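Long-range contact in probable TonB-dependent receptor (PDB 4K3F), which is a probable periplasmic methionine-binding lipoprotein of the NlpA family, here holding selenomethionine, and probably serves in methionine uptake: residues D53-Q58 with I199-P204. Residues are numbered along the deposited sequence; the frame is centred on the assembly and turned at random.
Sequences DANFFQ and ILVARP. With MSE (selenomethionine), chain B.
With chi1 at 65°, Asn55 holds its CG between the backbone N and the carbonyl carbon, so the amide runs alongside Val201 and OD1 lies 3.4 Å from Val201 CB. Gln58, with chi1 at 75°, reaches back along the same face: its extended chain crosses Val201 at about a right angle and NE2 comes 3.5 Å from Val201 CG2. Asn44 OD1 accepts from both Asn55 ND2 and Gln58 NE2, tying the two amides together beside the valine. The antiparallel backbones of 54-56 and 199-202 are joined by a reciprocal pair of hydrogen bonds, Asn55 N to Val201 O at 2.8 Å and Val201 N to Asn55 O at 2.9 Å. Beyond the corner at Phe57 one more backbone bond runs from Ile199 N to Gln58 O (2.9 Å). Water 2 lies by the corner, accepting the Phe57 N-H and lying 2.7 Å from both Asn55 OD1 and Ile199 O, though more acceptors surround it than it has protons. Ala54 CB meets Ala202 CB at 4.0 Å, and Met212 of helix 210-218 touches both. At the far end, water 1 bridges Asp53 OD1 and Arg203 NH2, while Asp205 forms a salt bridge with the arginine. The corner turns Gln58 CB to within 3.6 Å of the selenomethionine CE, at one wall of the ligand pocket. Such adjoining antiparallel strands, distant in sequence within a mixed sheet of one lobe, fit the two-lobed periplasmic binding protein fold, whose ligand sits in the cleft.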
loop_
_atom_site.group_PDB
_atom_site.type_symbol
_atom_site.label_atom_id
_atom_site.label_comp_id
_atom_site.label_asym_id
_atom_site.label_seq_id
_atom_site.Cartn_x
_atom_site.Cartn_y
_atom_site.Cartn_z
ATOM N N ASP A 53 -17.997 7.493 4.130
ATOM C CA ASP A 53 -18.259 6.412 5.057
ATOM C C ASP A 53 -17.033 5.482 5.361
ATOM O O ASP A 53 -16.898 4.979 6.467
ATOM C CB ASP A 53 -19.340 5.521 4.525
ATOM C CG ASP A 53 -20.717 6.210 4.383
ATOM O OD1 ASP A 53 -21.137 6.995 5.266
ATOM O OD2 ASP A 53 -21.368 5.932 3.365
ATOM N N ALA A 54 -16.171 5.300 4.395
ATOM C CA ALA A 54 -15.089 4.327 4.455
ATOM C C ALA A 54 -13.994 4.664 3.455
ATOM O O ALA A 54 -14.128 5.568 2.631
ATOM C CB ALA A 54 -15.648 2.946 4.135
ATOM N N ASN A 55 -12.875 3.976 3.567
ATOM C CA ASN A 55 -11.818 4.090 2.582
ATOM C C ASN A 55 -11.137 2.746 2.325
ATOM O O ASN A 55 -11.247 1.792 3.110
ATOM C CB ASN A 55 -10.810 5.225 2.906
ATOM C CG ASN A 55 -10.006 4.982 4.176
ATOM O OD1 ASN A 55 -9.369 3.937 4.351
ATOM N ND2 ASN A 55 -9.984 5.955 5.032
ATOM N N PHE A 56 -10.379 2.725 1.241
ATOM C CA PHE A 56 -9.687 1.511 0.786
ATOM C C PHE A 56 -8.428 1.932 0.073
ATOM O O PHE A 56 -8.451 2.279 -1.090
ATOM C CB PHE A 56 -10.624 0.669 -0.082
ATOM C CG PHE A 56 -10.006 -0.600 -0.613
ATOM C CD1 PHE A 56 -9.234 -1.418 0.196
ATOM C CD2 PHE A 56 -10.223 -1.000 -1.911
ATOM C CE1 PHE A 56 -8.672 -2.602 -0.312
ATOM C CE2 PHE A 56 -9.668 -2.185 -2.409
ATOM C CZ PHE A 56 -8.910 -2.986 -1.614
ATOM N N PHE A 57 -7.321 1.895 0.820
ATOM C CA PHE A 57 -6.020 2.410 0.324
ATOM C C PHE A 57 -4.816 2.030 1.155
ATOM O O PHE A 57 -3.736 2.191 0.675
ATOM C CB PHE A 57 -5.986 3.936 0.135
ATOM C CG PHE A 57 -5.718 4.706 1.409
ATOM C CD1 PHE A 57 -6.699 4.879 2.345
ATOM C CD2 PHE A 57 -4.453 5.214 1.663
ATOM C CE1 PHE A 57 -6.447 5.603 3.539
ATOM C CE2 PHE A 57 -4.203 5.918 2.823
ATOM C CZ PHE A 57 -5.192 6.101 3.754
ATOM N N GLN A 58 -4.983 1.585 2.390
ATOM C CA GLN A 58 -3.831 1.478 3.341
ATOM C C GLN A 58 -3.756 0.085 3.924
ATOM O O GLN A 58 -4.707 -0.712 3.789
ATOM C CB GLN A 58 -3.973 2.506 4.467
ATOM C CG GLN A 58 -5.033 2.109 5.504
ATOM C CD GLN A 58 -5.530 3.313 6.263
ATOM O OE1 GLN A 58 -4.761 4.041 6.899
ATOM N NE2 GLN A 58 -6.797 3.598 6.110
ATOM N N ILE A 199 -6.555 -2.945 3.622
ATOM C CA ILE A 199 -7.785 -3.131 4.331
ATOM C C ILE A 199 -8.829 -2.075 3.951
ATOM O O ILE A 199 -8.526 -0.906 3.718
ATOM C CB ILE A 199 -7.532 -3.041 5.849
ATOM C CG1 ILE A 199 -6.606 -1.852 6.191
ATOM C CG2 ILE A 199 -6.852 -4.323 6.315
ATOM C CD1 ILE A 199 -6.502 -1.516 7.652
ATOM N N LEU A 200 -10.061 -2.507 4.003
ATOM C CA LEU A 200 -11.199 -1.601 3.983
ATOM C C LEU A 200 -11.283 -1.020 5.402
ATOM O O LEU A 200 -11.243 -1.783 6.360
ATOM C CB LEU A 200 -12.460 -2.367 3.671
ATOM C CG LEU A 200 -13.781 -1.632 3.807
ATOM C CD1 LEU A 200 -13.887 -0.576 2.766
ATOM C CD2 LEU A 200 -14.951 -2.603 3.657
ATOM N N VAL A 201 -11.466 0.296 5.531
ATOM C CA VAL A 201 -11.405 1.001 6.817
ATOM C C VAL A 201 -12.643 1.846 6.933
ATOM O O VAL A 201 -13.101 2.474 5.952
ATOM C CB VAL A 201 -10.103 1.879 6.908
ATOM C CG1 VAL A 201 -10.137 2.819 8.112
ATOM C CG2 VAL A 201 -8.927 0.933 7.020
ATOM N N ALA A 202 -13.203 1.864 8.125
ATOM C CA ALA A 202 -14.398 2.665 8.371
ATOM C C ALA A 202 -14.372 3.167 9.783
ATOM O O ALA A 202 -13.287 3.400 10.303
ATOM C CB ALA A 202 -15.635 1.821 8.025
ATOM N N ARG A 203 -15.526 3.391 10.390
ATOM C CA ARG A 203 -15.601 3.945 11.740
ATOM C C ARG A 203 -16.324 2.978 12.670
ATOM O O ARG A 203 -17.067 2.131 12.208
ATOM C CB ARG A 203 -16.402 5.237 11.682
ATOM C CG ARG A 203 -15.708 6.332 10.866
ATOM C CD ARG A 203 -16.342 7.716 11.025
ATOM N NE ARG A 203 -17.746 7.643 10.662
ATOM C CZ ARG A 203 -18.265 7.918 9.467
ATOM N NH1 ARG A 203 -17.542 8.505 8.510
ATOM N NH2 ARG A 203 -19.550 7.688 9.266
ATOM N N PRO A 204 -16.171 3.155 13.993
ATOM C CA PRO A 204 -17.018 2.342 14.877
ATOM C C PRO A 204 -18.494 2.368 14.554
ATOM O O PRO A 204 -19.165 1.347 14.698
ATOM C CB PRO A 204 -16.716 2.910 16.259
ATOM C CG PRO A 204 -15.266 3.348 16.137
ATOM C CD PRO A 204 -15.175 3.936 14.748
HETATM N N MSE B 300 -1.250 0.260 -1.394
HETATM C CA MSE B 300 -0.110 0.670 -0.525
HETATM C C MSE B 300 0.718 -0.583 -0.266
HETATM O O MSE B 300 0.149 -1.646 0.006
HETATM O OXT MSE B 300 1.953 -0.533 -0.312
HETATM C CB MSE B 300 -0.589 1.292 0.798
HETATM C CG MSE B 300 0.555 1.741 1.675
HETATM SE SE MSE B 300 -0.120 2.355 3.414
HETATM C CE MSE B 300 -1.025 3.922 2.872
HETATM O O HOH W 1 -20.021 9.036 6.714
HETATM O O HOH W 2 -7.898 1.721 3.718
#